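Local coordinates for cysteine synthase (Fusobacterium nucleatum subsp. nucleatum strain ATCC 25586, PDB 5XEM), which releases hydrogen sulfide from L-cysteine with pyridoxal 5'-phosphate as cofactor and probably also makes L-cysteine from O-acetyl-L-serine and hydrogen sulfide, at residues A[32-37]-A[273-278]; A[93-98]-A[129-134]; A[103-108]-A[115-120]; A[150-155]-A[233-238]; A[209-212]-A[216-219]. One frame throughout, in Å; residues are numbered along the deposited sequence. Where two conformers were deposited one is given.

Interaction 1: A[32-37]-A[273-278]; sequences IYVKLE and ATFKAA
The ring of F275 lifts off helix 269-284 and ends against two branched side chains of strand 31-36, I32 and V34. Both aliphatic groups converge on one ring atom. I32 CG2 comes to 3.7 Å from F275 CE1, while V34 CG2 lies 4.0 Å from the same F275 CE1 and equally close to the neighbouring CD1. Their directions differ: the I32 side chain meets the phenyl group at a slant, whereas that of V34 runs across it at roughly a right angle. The ring gets there because F275 CG is turned away from its own backbone N (chi1 -170°), which carries the far end of the side chain closer to the strand than its first bond alone would. A278, one helical turn on, aims its CB at the strand, with its CA 8.1 Å from that of I32.

Strand and helix run nearly antiparallel, at 163°, with their axes 10.7 Å apart at the closest point. The contact thus lays a helix against one face of the larger, mixed sheet of a fold-type II pyridoxal phosphate enzyme. M255 and L259 of helix 249-263, together with I22, also press on F275.

No hydrogen bond links the two segments, and all four residues involved are buried, so between these segments the joint probably rests on dispersion and the exclusion of water.

Interaction 2: A[93-98]-A[129-134]; sequences KIVMPD and EKLEEL
V95 and L131 bring strand 92-97 and helix 123-136 to their nearest backbone approach, with CA atoms 7.3 Å apart, the axes of the two short segments running close to antiparallel at 152°. V95 is the hub on the strand side, and its two methyl groups serve different neighbours. CG2 meets two leucines at once: it lies 3.6 Å from L131 CD2 and 3.5 Å from L134 CD1, the latter pair tighter than usual for carbon atoms. V95 and L131 slide past one another in opposite directions, whereas L134 meets the valine at a slant. CG1 instead touches the first carbons of K130, at 4.0 Å from K130 CB, with the lysine chain passing at about a right angle.

A bend at chi2 (69°) carries the rest of K130 away from the strand. Its NZ forms a salt bridge with E133 OE2 at 2.6 Å, approaching that oxygen from above the carboxylate plane, 43° out of it. The same lysine thus gives aliphatic carbons to the interface and its charge to the helix surface.

Helix 123-136 covers one face of the parallel four-stranded sheet here. I94 and M96, the neighbours of V95 along the strand, pack instead on helix 103-110 across the sheet, which makes a three-layer alpha/beta sandwich. I70 of the adjacent strand 68-72 extends the apolar layer beneath L131 and L134.

With no hydrogen bond across the interface and methyl groups so closely fitted, the joint rests on shape and hydrophobic burial, while the ion pair stays within the helix.

Interaction 3: A[103-108]-A[115-120]; sequences ERIQLM and VILTDG
The shortest sound polar bond within the two segments runs from L107 N to E103 O, at 2.8 Å, and M108 N to R104 O follows at 3.0 Å. These helical bonds hold I105 and M108 three residues apart on one side of helix 103-110, where both meet V115 of strand 114-118. M108 O also receives a hydrogen bond from T113 OG1, in the link leading to the strand.

V115 divides its two methyls between the helical partners. CG1 lies 4.1 Å from I105 CG2, the two side chains meeting at a slant, while CG2 lies 3.9 Å from M108 CB. I105 has a second branch in use. Its extended CG1-CD1 arm (chi2 179°) reaches the end of L117, and the two meet tip to tip, with I105 CD1 3.9 Å from L117 CD2.

Strand 92-97, helix 103-110 and strand 114-118 form a beta-alpha-beta unit of the parallel sheet, and the contact packs the connecting helix on its second strand. The short segments run at 157° to each other, their axes 9.9 Å apart at the closest point. I94 of strand 92-97 touches M108, while V115 and L117 meet the helix from strand 114-118, so the helix straddles both strands of its unit. The L117 end lies toward solvent and the V115 end is buried. On the other side of the helix, Q106 NE2 donates a hydrogen bond to L304 O of the second subunit.

Interaction 4: A[150-155]-A[233-238]; sequences VNNPKA and PAVYDG
The early part of helix 151-167, close to the bound pyridoxal 5'-phosphate, packs here on a type I beta turn, P233 to Y236, in the long loop before strand 245-247. The turn is closed by Y236 N to P233 O at 3.2 Å, and V235, its third residue, points at the helix. Within 233-238 the touching is done by V235. Its CG1 lies 3.7 Å from P153 CD, and its CB stands 3.9 Å from P153 CG, so the CG-CD edge of the proline ring lies against the branch point and CG1 of the valine, the two side chains crossing at about a right angle. The other methyl, V235 CG2, is directed to N152, 3.9 Å from ND2. A chi1 of -64° splits the methyls in this way, with CG1 turned away from the carbonyl carbon of V235.

N152 brings its amide to the valine as a neighbour and not as a bonding partner. The ND2 group instead donates hydrogen bonds to Q146 O and T181 OG1; T181 binds the cofactor, and V235 touches T181 as well. N152 itself lies about 5 Å from pyridoxal 5'-phosphate, measured from its side chain, which makes it a plausible second-shell support for T181. D237 N, bonded to S186 OG, ties the loop also to helix 183-195.

The interface therefore pairs valine with proline by van der Waals contact, while the buried amide nitrogen of N152 beside it has two acceptors, Q146 O and T181 OG1.

Interaction 5: A[209-212]-A[216-219]; sequences SPLL and YIGP
A hydrogen bond crosses between residues 209-212 and 216-219: G218 N donates to S209 OG at 3.1 Å, almost straight, with an angle of 162° at the hydrogen. I217 CB lies beside the hydroxyl, 3.4 Å from S209 OG.

A CH-pi contact joins P210 to Y216. P210 CG lies over one face of the tyrosine ring, 3.8 Å from the ring centroid and 23° off the normal, displaced toward the rim, while P210 CD approaches Y216 CE1 at 3.5 Å. The first bond of the tyrosine side chain heads away from the other segment. Its chi1 of 67°, which sets CG between the backbone N and the carbonyl carbon, swings the ring back over the proline.

The backbone oxygen of Y216 faces the start of helix 211-214, with L211 CA 3.4 Å from Y216 O in a bent, at best weak CA-H...O contact. Apolar packing finishes the set: L211 and I217 lie side by side, pointing the same way, L211 CB being 3.9 Å from I217 CG2.

P210 occupies the N-cap position of this short helix and is the centre of an inverse gamma turn, closed weakly by L211 N to S209 O at 2.9 Å. The chain thus doubles back around a single helical turn. Its return after the helix is held by polar and apolar contacts together: the G218 N to S209 OG bond, the proline-tyrosine contact and the L211-I217 pair.

Overall arrangement
Strand 31-36, near the N terminus, opens interaction 1, which closes only at helix 269-284, so the other four contacts fall between its two ends. Interaction 2 opens next at strand 92-97, and interaction 3 opens and closes before interaction 2 reaches helix 123-136; the two touch through the backbone of neighbouring strands, I94 O to I116 N at 2.8 Å. Interaction 4 then opens on helix 151-167 and spans interaction 5. No contacts cross. Interactions 2 and 3 pack helices 123-136 and 103-110 on neighbouring strands of the four-stranded sheet; interaction 1 packs helix 269-284 on the larger sheet, on the opposite side of the chain's centre; interactions 4 and 5 secure the loop 215-244.

Interaction 1: A[32-37]-A[273-278]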
# COMPACT_ATOMS: atom_id res chain seq x y z
N ILE A 32 2.26 1.56 -23.06
CA ILE A 32 1.58 2.25 -21.96
C ILE A 32 2.32 1.95 -20.66
O ILE A 32 2.57 0.79 -20.34
CB ILE A 32 0.11 1.84 -21.81
CG1 ILE A 32 -0.66 2.08 -23.12
CG2 ILE A 32 -0.53 2.65 -20.67
CD1 ILE A 32 -2.15 1.79 -23.05
N TYR A 33 2.69 3.01 -19.96
CA TYR A 33 3.36 2.95 -18.65
C TYR A 33 2.41 3.53 -17.61
O TYR A 33 1.83 4.59 -17.85
CB TYR A 33 4.62 3.79 -18.66
CG TYR A 33 5.67 3.29 -19.62
CD1 TYR A 33 6.59 2.32 -19.23
CD2 TYR A 33 5.74 3.78 -20.92
CE1 TYR A 33 7.54 1.84 -20.11
CE2 TYR A 33 6.71 3.32 -21.81
CZ TYR A 33 7.59 2.35 -21.40
OH TYR A 33 8.55 1.89 -22.27
N VAL A 34 2.26 2.86 -16.48
CA VAL A 34 1.37 3.35 -15.43
C VAL A 34 2.26 3.85 -14.29
O VAL A 34 3.16 3.14 -13.83
CB VAL A 34 0.42 2.24 -14.95
CG1 VAL A 34 -0.48 2.71 -13.82
CG2 VAL A 34 -0.41 1.71 -16.12
N LYS A 35 2.03 5.08 -13.87
CA LYS A 35 2.77 5.66 -12.75
C LYS A 35 1.95 5.36 -11.50
O LYS A 35 0.81 5.83 -11.37
CB LYS A 35 3.00 7.14 -12.94
CG LYS A 35 3.92 7.69 -11.84
CD LYS A 35 4.62 8.97 -12.20
CE LYS A 35 5.47 9.53 -11.09
NZ LYS A 35 6.68 8.71 -10.77
N LEU A 36 2.50 4.53 -10.62
CA LEU A 36 1.74 3.95 -9.51
C LEU A 36 1.79 4.82 -8.27
O LEU A 36 2.64 4.64 -7.41
CB LEU A 36 2.24 2.55 -9.19
CG LEU A 36 2.08 1.50 -10.31
CD1 LEU A 36 2.80 0.18 -9.91
CD2 LEU A 36 0.61 1.28 -10.64
N GLU A 37 0.89 5.80 -8.19
CA GLU A 37 0.89 6.71 -7.04
C GLU A 37 0.33 6.03 -5.78
O GLU A 37 0.44 6.55 -4.68
CB GLU A 37 0.13 7.99 -7.36
CG GLU A 37 0.80 8.77 -8.47
CD GLU A 37 2.07 9.44 -7.97
OE1 GLU A 37 1.98 10.19 -6.98
OE2 GLU A 37 3.14 9.21 -8.57
N ALA A 273 -10.62 3.83 -14.81
CA ALA A 273 -11.20 4.85 -15.71
C ALA A 273 -10.16 5.48 -16.62
O ALA A 273 -10.36 5.56 -17.85
CB ALA A 273 -11.93 5.90 -14.89
N THR A 274 -9.05 5.92 -16.02
CA THR A 274 -7.97 6.60 -16.74
C THR A 274 -7.26 5.66 -17.70
O THR A 274 -6.97 6.02 -18.86
CB THR A 274 -6.98 7.23 -15.74
OG1 THR A 274 -7.71 8.08 -14.85
CG2 THR A 274 -5.89 8.03 -16.45
N PHE A 275 -7.04 4.43 -17.25
CA PHE A 275 -6.41 3.42 -18.06
C PHE A 275 -7.33 3.04 -19.23
O PHE A 275 -6.87 2.87 -20.34
CB PHE A 275 -6.05 2.17 -17.25
CG PHE A 275 -5.19 1.22 -18.01
CD1 PHE A 275 -3.84 1.46 -18.14
CD2 PHE A 275 -5.74 0.11 -18.64
CE1 PHE A 275 -3.05 0.60 -18.87
CE2 PHE A 275 -4.95 -0.75 -19.37
CZ PHE A 275 -3.60 -0.51 -19.48
N LYS A 276 -8.62 2.94 -18.99
CA LYS A 276 -9.56 2.60 -20.06
C LYS A 276 -9.57 3.70 -21.12
O LYS A 276 -9.54 3.43 -22.33
CB LYS A 276 -10.95 2.35 -19.47
CG LYS A 276 -12.08 2.32 -20.48
CD LYS A 276 -11.96 1.20 -21.49
CE LYS A 276 -13.21 1.20 -22.38
NZ LYS A 276 -12.88 0.62 -23.71
N ALA A 277 -9.58 4.95 -20.67
CA ALA A 277 -9.53 6.10 -21.57
C ALA A 277 -8.22 6.07 -22.37
O ALA A 277 -8.20 6.42 -23.56
CB ALA A 277 -9.65 7.39 -20.80
N ALA A 278 -7.13 5.66 -21.72
CA ALA A 278 -5.84 5.55 -22.40
C ALA A 278 -5.82 4.46 -23.43
O ALA A 278 -5.18 4.62 -24.48
CB ALA A 278 -4.70 5.33 -21.41

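Interaction 2: A[93-98]-A[129-134]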
# COMPACT_ATOMS: atom_id res chain seq x y z
N LYS A 93 -9.21 18.08 11.12
CA LYS A 93 -10.63 17.81 10.95
C LYS A 93 -10.90 17.72 9.45
O LYS A 93 -10.43 18.55 8.69
CB LYS A 93 -11.49 18.92 11.57
CG LYS A 93 -11.32 19.12 13.06
CD LYS A 93 -12.36 20.09 13.59
CE LYS A 93 -12.19 20.28 15.09
NZ LYS A 93 -13.43 20.82 15.73
N ILE A 94 -11.62 16.67 9.04
CA ILE A 94 -11.91 16.44 7.65
C ILE A 94 -13.43 16.37 7.46
O ILE A 94 -14.14 15.82 8.30
CB ILE A 94 -11.25 15.13 7.18
CG1 ILE A 94 -9.72 15.29 7.12
CG2 ILE A 94 -11.86 14.66 5.88
CD1 ILE A 94 -9.24 16.20 6.03
N VAL A 95 -13.90 16.96 6.38
CA VAL A 95 -15.31 16.84 5.96
C VAL A 95 -15.35 16.07 4.67
O VAL A 95 -14.64 16.42 3.71
CB VAL A 95 -16.00 18.20 5.74
CG1 VAL A 95 -17.47 17.98 5.43
CG2 VAL A 95 -15.82 19.08 6.98
N MET A 96 -16.20 15.04 4.63
CA MET A 96 -16.28 14.15 3.49
C MET A 96 -17.73 13.75 3.21
O MET A 96 -18.53 13.71 4.14
CB MET A 96 -15.46 12.88 3.78
CG MET A 96 -15.26 11.93 2.60
SD MET A 96 -14.13 10.57 2.99
CE MET A 96 -14.96 9.94 4.44
N PRO A 97 -18.05 13.40 1.95
CA PRO A 97 -19.39 12.85 1.70
C PRO A 97 -19.55 11.45 2.29
O PRO A 97 -18.63 10.64 2.21
CB PRO A 97 -19.44 12.75 0.17
CG PRO A 97 -18.37 13.64 -0.34
CD PRO A 97 -17.29 13.55 0.71
N ASP A 98 -20.74 11.17 2.82
CA ASP A 98 -21.09 9.84 3.33
C ASP A 98 -21.26 8.72 2.28
O ASP A 98 -21.54 7.59 2.65
CB ASP A 98 -22.35 9.94 4.22
CG ASP A 98 -23.61 10.38 3.46
OD1 ASP A 98 -23.64 10.26 2.21
OD2 ASP A 98 -24.56 10.84 4.11
N GLU A 129 -19.18 23.86 2.11
CA GLU A 129 -20.09 24.68 2.89
C GLU A 129 -20.01 24.35 4.39
O GLU A 129 -20.05 25.25 5.23
CB GLU A 129 -21.53 24.51 2.38
CG GLU A 129 -21.75 25.14 1.00
CD GLU A 129 -23.13 24.84 0.43
OE1 GLU A 129 -23.86 24.02 1.02
OE2 GLU A 129 -23.47 25.41 -0.63
N LYS A 130 -19.84 23.07 4.72
CA LYS A 130 -19.73 22.67 6.13
C LYS A 130 -18.46 23.28 6.79
O LYS A 130 -18.46 23.56 8.01
CB LYS A 130 -19.72 21.14 6.24
CG LYS A 130 -19.64 20.58 7.64
CD LYS A 130 -20.90 20.85 8.45
CE LYS A 130 -20.88 20.07 9.76
NZ LYS A 130 -22.17 20.18 10.50
N LEU A 131 -17.41 23.49 6.00
CA LEU A 131 -16.18 24.07 6.56
C LEU A 131 -16.45 25.41 7.23
O LEU A 131 -15.81 25.74 8.25
CB LEU A 131 -15.08 24.26 5.50
CG LEU A 131 -14.55 23.02 4.79
CD1 LEU A 131 -13.42 23.40 3.85
CD2 LEU A 131 -14.07 21.96 5.77
N GLU A 132 -17.43 26.17 6.71
CA GLU A 132 -17.75 27.49 7.25
C GLU A 132 -18.13 27.42 8.71
O GLU A 132 -17.68 28.24 9.52
CB GLU A 132 -18.86 28.19 6.44
CG GLU A 132 -18.47 28.49 5.00
CD GLU A 132 -17.14 29.25 4.94
OE1 GLU A 132 -16.97 30.17 5.77
OE2 GLU A 132 -16.27 28.88 4.12
N GLU A 133 -18.94 26.42 9.04
CA GLU A 133 -19.32 26.10 10.41
C GLU A 133 -18.13 25.66 11.28
O GLU A 133 -17.97 26.12 12.40
CB GLU A 133 -20.39 25.01 10.30
CG GLU A 133 -21.04 24.47 11.55
CD GLU A 133 -22.12 23.44 11.18
OE1 GLU A 133 -22.87 23.67 10.21
OE2 GLU A 133 -22.18 22.38 11.83
N LEU A 134 -17.26 24.80 10.77
CA LEU A 134 -16.10 24.38 11.55
C LEU A 134 -15.16 25.57 11.85
O LEU A 134 -14.55 25.63 12.92
CB LEU A 134 -15.36 23.26 10.85
CG LEU A 134 -16.20 22.02 10.50
CD1 LEU A 134 -15.31 20.95 9.88
CD2 LEU A 134 -16.92 21.50 11.74

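Interaction 3: A[103-108]-A[115-120]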
# COMPACT_ATOMS: atom_id res chain seq x y z
N GLU A 103 -13.93 2.29 3.86
CA GLU A 103 -12.52 2.19 4.24
C GLU A 103 -11.91 3.59 4.45
O GLU A 103 -11.02 3.75 5.29
CB GLU A 103 -11.70 1.39 3.23
CG GLU A 103 -12.07 -0.09 3.13
CD GLU A 103 -13.01 -0.40 1.97
OE1 GLU A 103 -14.03 0.32 1.84
OE2 GLU A 103 -12.73 -1.35 1.21
N ARG A 104 -12.39 4.59 3.72
CA ARG A 104 -11.83 5.95 3.82
C ARG A 104 -11.97 6.53 5.24
O ARG A 104 -11.01 7.09 5.76
CB ARG A 104 -12.44 6.88 2.76
CG ARG A 104 -12.08 6.53 1.31
CD ARG A 104 -12.93 7.40 0.37
NE ARG A 104 -12.71 7.28 -1.08
CZ ARG A 104 -11.56 7.51 -1.72
NH1 ARG A 104 -10.46 7.81 -1.03
NH2 ARG A 104 -11.50 7.42 -3.03
N ILE A 105 -13.15 6.40 5.87
CA ILE A 105 -13.37 6.94 7.22
C ILE A 105 -12.48 6.23 8.23
O ILE A 105 -11.91 6.85 9.11
CB ILE A 105 -14.82 6.79 7.74
CG1 ILE A 105 -15.86 7.51 6.89
CG2 ILE A 105 -14.97 7.40 9.13
CD1 ILE A 105 -17.28 7.33 7.42
N GLN A 106 -12.38 4.91 8.07
CA GLN A 106 -11.52 4.09 8.93
C GLN A 106 -10.07 4.43 8.81
O GLN A 106 -9.36 4.48 9.83
CB GLN A 106 -11.71 2.61 8.60
CG GLN A 106 -13.04 2.07 9.08
CD GLN A 106 -13.12 2.06 10.58
OE1 GLN A 106 -13.57 3.02 11.19
NE2 GLN A 106 -12.63 0.97 11.20
N LEU A 107 -9.60 4.63 7.58
CA LEU A 107 -8.21 4.93 7.34
C LEU A 107 -7.93 6.24 8.01
O LEU A 107 -6.97 6.35 8.74
CB LEU A 107 -7.88 5.02 5.84
CG LEU A 107 -7.72 3.69 5.10
CD1 LEU A 107 -7.85 3.88 3.59
CD2 LEU A 107 -6.38 3.05 5.46
N MET A 108 -8.78 7.25 7.78
CA MET A 108 -8.55 8.57 8.34
C MET A 108 -8.56 8.57 9.85
O MET A 108 -7.66 9.16 10.46
CB MET A 108 -9.52 9.63 7.77
CG MET A 108 -8.97 10.22 6.48
SD MET A 108 -10.13 11.38 5.76
CE MET A 108 -11.27 10.24 5.00
N VAL A 115 -13.53 13.02 11.62
CA VAL A 115 -14.18 12.93 10.31
C VAL A 115 -15.64 13.36 10.48
O VAL A 115 -16.35 12.84 11.33
CB VAL A 115 -14.10 11.52 9.70
CG1 VAL A 115 -14.84 11.45 8.35
CG2 VAL A 115 -12.64 11.09 9.50
N ILE A 116 -16.06 14.36 9.70
CA ILE A 116 -17.42 14.91 9.73
C ILE A 116 -18.02 14.63 8.35
O ILE A 116 -17.37 14.87 7.32
CB ILE A 116 -17.39 16.42 9.99
CG1 ILE A 116 -16.91 16.68 11.41
CG2 ILE A 116 -18.77 17.04 9.77
CD1 ILE A 116 -16.21 17.99 11.58
N LEU A 117 -19.25 14.10 8.33
CA LEU A 117 -19.84 13.65 7.08
C LEU A 117 -20.95 14.58 6.64
O LEU A 117 -21.66 15.12 7.47
CB LEU A 117 -20.45 12.25 7.25
CG LEU A 117 -19.49 11.15 7.69
CD1 LEU A 117 -20.28 9.86 7.95
CD2 LEU A 117 -18.41 10.94 6.64
N THR A 118 -21.07 14.76 5.33
CA THR A 118 -22.20 15.46 4.75
C THR A 118 -22.92 14.55 3.77
O THR A 118 -22.37 13.54 3.28
CB THR A 118 -21.74 16.74 4.03
OG1 THR A 118 -20.74 16.40 3.07
CG2 THR A 118 -21.17 17.75 5.02
N ASP A 119 -24.15 14.94 3.45
CA ASP A 119 -24.99 14.19 2.53
C ASP A 119 -24.30 14.05 1.17
O ASP A 119 -24.07 15.03 0.47
CB ASP A 119 -26.33 14.93 2.40
CG ASP A 119 -27.44 14.05 1.90
OD1 ASP A 119 -27.16 13.13 1.09
OD2 ASP A 119 -28.60 14.28 2.32
N GLY A 120 -23.99 12.82 0.79
CA GLY A 120 -23.31 12.55 -0.48
C GLY A 120 -24.03 12.98 -1.74
O GLY A 120 -23.38 13.28 -2.77

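Interaction 4: A[150-155]-A[233-238]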
# COMPACT_ATOMS: atom_id res chain seq x y z
N VAL A 150 -2.65 26.73 -5.23
CA VAL A 150 -1.71 26.42 -6.32
C VAL A 150 -0.65 25.41 -5.96
O VAL A 150 -0.05 24.81 -6.84
CB VAL A 150 -1.02 27.66 -6.94
CG1 VAL A 150 -2.08 28.60 -7.49
CG2 VAL A 150 -0.11 28.32 -5.93
N ASN A 151 -0.42 25.20 -4.67
CA ASN A 151 0.53 24.18 -4.24
C ASN A 151 0.08 22.74 -4.55
O ASN A 151 0.90 21.80 -4.46
CB ASN A 151 0.87 24.33 -2.77
CG ASN A 151 1.70 25.57 -2.49
OD1 ASN A 151 2.65 25.84 -3.23
ND2 ASN A 151 1.31 26.36 -1.49
N ASN A 152 -1.20 22.57 -4.89
CA ASN A 152 -1.67 21.30 -5.47
C ASN A 152 -1.01 21.05 -6.85
O ASN A 152 -0.10 20.21 -6.97
CB ASN A 152 -3.23 21.28 -5.43
CG ASN A 152 -3.86 20.19 -6.23
OD1 ASN A 152 -3.20 19.39 -6.92
ND2 ASN A 152 -5.20 20.16 -6.17
N PRO A 153 -1.37 21.83 -7.89
CA PRO A 153 -0.68 21.59 -9.17
C PRO A 153 0.84 21.79 -9.12
O PRO A 153 1.59 21.06 -9.80
CB PRO A 153 -1.34 22.57 -10.15
CG PRO A 153 -2.07 23.54 -9.31
CD PRO A 153 -2.42 22.85 -8.01
N LYS A 154 1.33 22.73 -8.31
CA LYS A 154 2.80 22.91 -8.24
C LYS A 154 3.57 21.69 -7.69
O LYS A 154 4.69 21.45 -8.09
CB LYS A 154 3.20 24.14 -7.44
CG LYS A 154 2.82 25.43 -8.16
CD LYS A 154 3.12 26.71 -7.38
CE LYS A 154 4.60 26.82 -7.06
NZ LYS A 154 4.88 25.85 -5.96
N ALA A 155 2.96 20.92 -6.79
CA ALA A 155 3.59 19.71 -6.27
C ALA A 155 3.89 18.74 -7.42
O ALA A 155 4.99 18.21 -7.53
CB ALA A 155 2.70 19.05 -5.20
N PRO A 233 -12.90 23.70 -10.74
CA PRO A 233 -11.95 24.22 -9.74
C PRO A 233 -10.88 25.15 -10.32
O PRO A 233 -10.49 24.98 -11.44
CB PRO A 233 -11.30 22.94 -9.17
CG PRO A 233 -12.24 21.84 -9.54
CD PRO A 233 -12.82 22.24 -10.87
N ALA A 234 -10.44 26.13 -9.53
CA ALA A 234 -9.45 27.11 -9.96
C ALA A 234 -8.13 26.47 -10.38
O ALA A 234 -7.43 26.99 -11.24
CB ALA A 234 -9.19 28.11 -8.82
N VAL A 235 -7.79 25.33 -9.78
CA VAL A 235 -6.52 24.67 -10.11
C VAL A 235 -6.52 23.84 -11.39
O VAL A 235 -5.47 23.37 -11.79
CB VAL A 235 -5.99 23.79 -8.94
CG1 VAL A 235 -5.67 24.69 -7.74
CG2 VAL A 235 -7.00 22.71 -8.57
N TYR A 236 -7.67 23.67 -12.03
CA TYR A 236 -7.74 23.03 -13.33
C TYR A 236 -7.40 24.04 -14.41
O TYR A 236 -8.01 25.13 -14.46
CB TYR A 236 -9.14 22.46 -13.60
CG TYR A 236 -9.28 21.88 -14.97
CD1 TYR A 236 -8.62 20.71 -15.31
CD2 TYR A 236 -10.03 22.53 -15.97
CE1 TYR A 236 -8.74 20.17 -16.57
CE2 TYR A 236 -10.13 22.01 -17.24
CZ TYR A 236 -9.48 20.83 -17.55
OH TYR A 236 -9.57 20.28 -18.81
N ASP A 237 -6.46 23.69 -15.27
CA ASP A 237 -6.08 24.53 -16.40
C ASP A 237 -6.43 23.87 -17.74
O ASP A 237 -5.67 23.07 -18.29
CB ASP A 237 -4.59 24.90 -16.33
CG ASP A 237 -4.17 25.84 -17.47
OD1 ASP A 237 -5.06 26.28 -18.23
OD2 ASP A 237 -2.96 26.13 -17.58
N GLY A 238 -7.60 24.23 -18.26
CA GLY A 238 -8.13 23.59 -19.46
C GLY A 238 -7.39 23.94 -20.74
O GLY A 238 -7.56 23.28 -21.75

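Interaction 5: A[209-212]-A[216-219]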
# COMPACT_ATOMS: atom_id res chain seq x y z
N SER A 209 -20.73 12.24 -15.49
CA SER A 209 -20.64 13.59 -14.97
C SER A 209 -19.71 14.43 -15.82
O SER A 209 -18.67 14.91 -15.36
CB SER A 209 -20.21 13.60 -13.52
OG SER A 209 -20.52 14.87 -12.95
N PRO A 210 -20.15 14.71 -17.06
CA PRO A 210 -19.31 15.26 -18.09
C PRO A 210 -19.29 16.79 -18.08
O PRO A 210 -19.68 17.43 -19.09
CB PRO A 210 -19.96 14.71 -19.33
CG PRO A 210 -21.40 14.81 -19.02
CD PRO A 210 -21.51 14.45 -17.58
N LEU A 211 -18.79 17.35 -16.99
CA LEU A 211 -18.81 18.80 -16.82
C LEU A 211 -18.00 19.52 -17.89
O LEU A 211 -18.49 20.51 -18.47
CB LEU A 211 -18.35 19.23 -15.41
CG LEU A 211 -18.35 20.73 -15.13
CD1 LEU A 211 -19.72 21.32 -15.42
CD2 LEU A 211 -17.92 21.03 -13.68
N LEU A 212 -16.78 19.06 -18.11
CA LEU A 212 -15.86 19.72 -19.04
C LEU A 212 -16.30 19.53 -20.48
O LEU A 212 -16.12 20.45 -21.32
CB LEU A 212 -14.43 19.17 -18.89
CG LEU A 212 -13.77 19.30 -17.49
CD1 LEU A 212 -12.36 18.73 -17.50
CD2 LEU A 212 -13.75 20.75 -17.05
N TYR A 216 -22.54 19.69 -17.87
CA TYR A 216 -23.46 19.31 -16.80
C TYR A 216 -22.85 18.23 -15.96
O TYR A 216 -21.92 17.56 -16.39
CB TYR A 216 -24.83 18.80 -17.34
CG TYR A 216 -24.83 17.48 -18.10
CD1 TYR A 216 -24.82 16.26 -17.45
CD2 TYR A 216 -24.88 17.46 -19.52
CE1 TYR A 216 -24.86 15.06 -18.15
CE2 TYR A 216 -24.90 16.26 -20.21
CZ TYR A 216 -24.88 15.06 -19.53
OH TYR A 216 -24.88 13.85 -20.22
N ILE A 217 -23.39 18.09 -14.76
CA ILE A 217 -22.95 17.05 -13.84
C ILE A 217 -24.06 16.02 -13.56
O ILE A 217 -25.25 16.24 -13.80
CB ILE A 217 -22.38 17.63 -12.52
CG1 ILE A 217 -23.44 18.36 -11.70
CG2 ILE A 217 -21.16 18.51 -12.79
CD1 ILE A 217 -23.07 18.52 -10.24
N GLY A 218 -23.64 14.89 -13.04
CA GLY A 218 -24.54 13.80 -12.77
C GLY A 218 -23.88 12.84 -11.79
O GLY A 218 -22.73 13.04 -11.42
N PRO A 219 -24.60 11.79 -11.41
CA PRO A 219 -24.04 10.80 -10.50
C PRO A 219 -23.03 9.91 -11.21
O PRO A 219 -23.19 9.58 -12.40
CB PRO A 219 -25.28 10.01 -10.07
CG PRO A 219 -26.14 10.02 -11.29
CD PRO A 219 -25.88 11.35 -11.97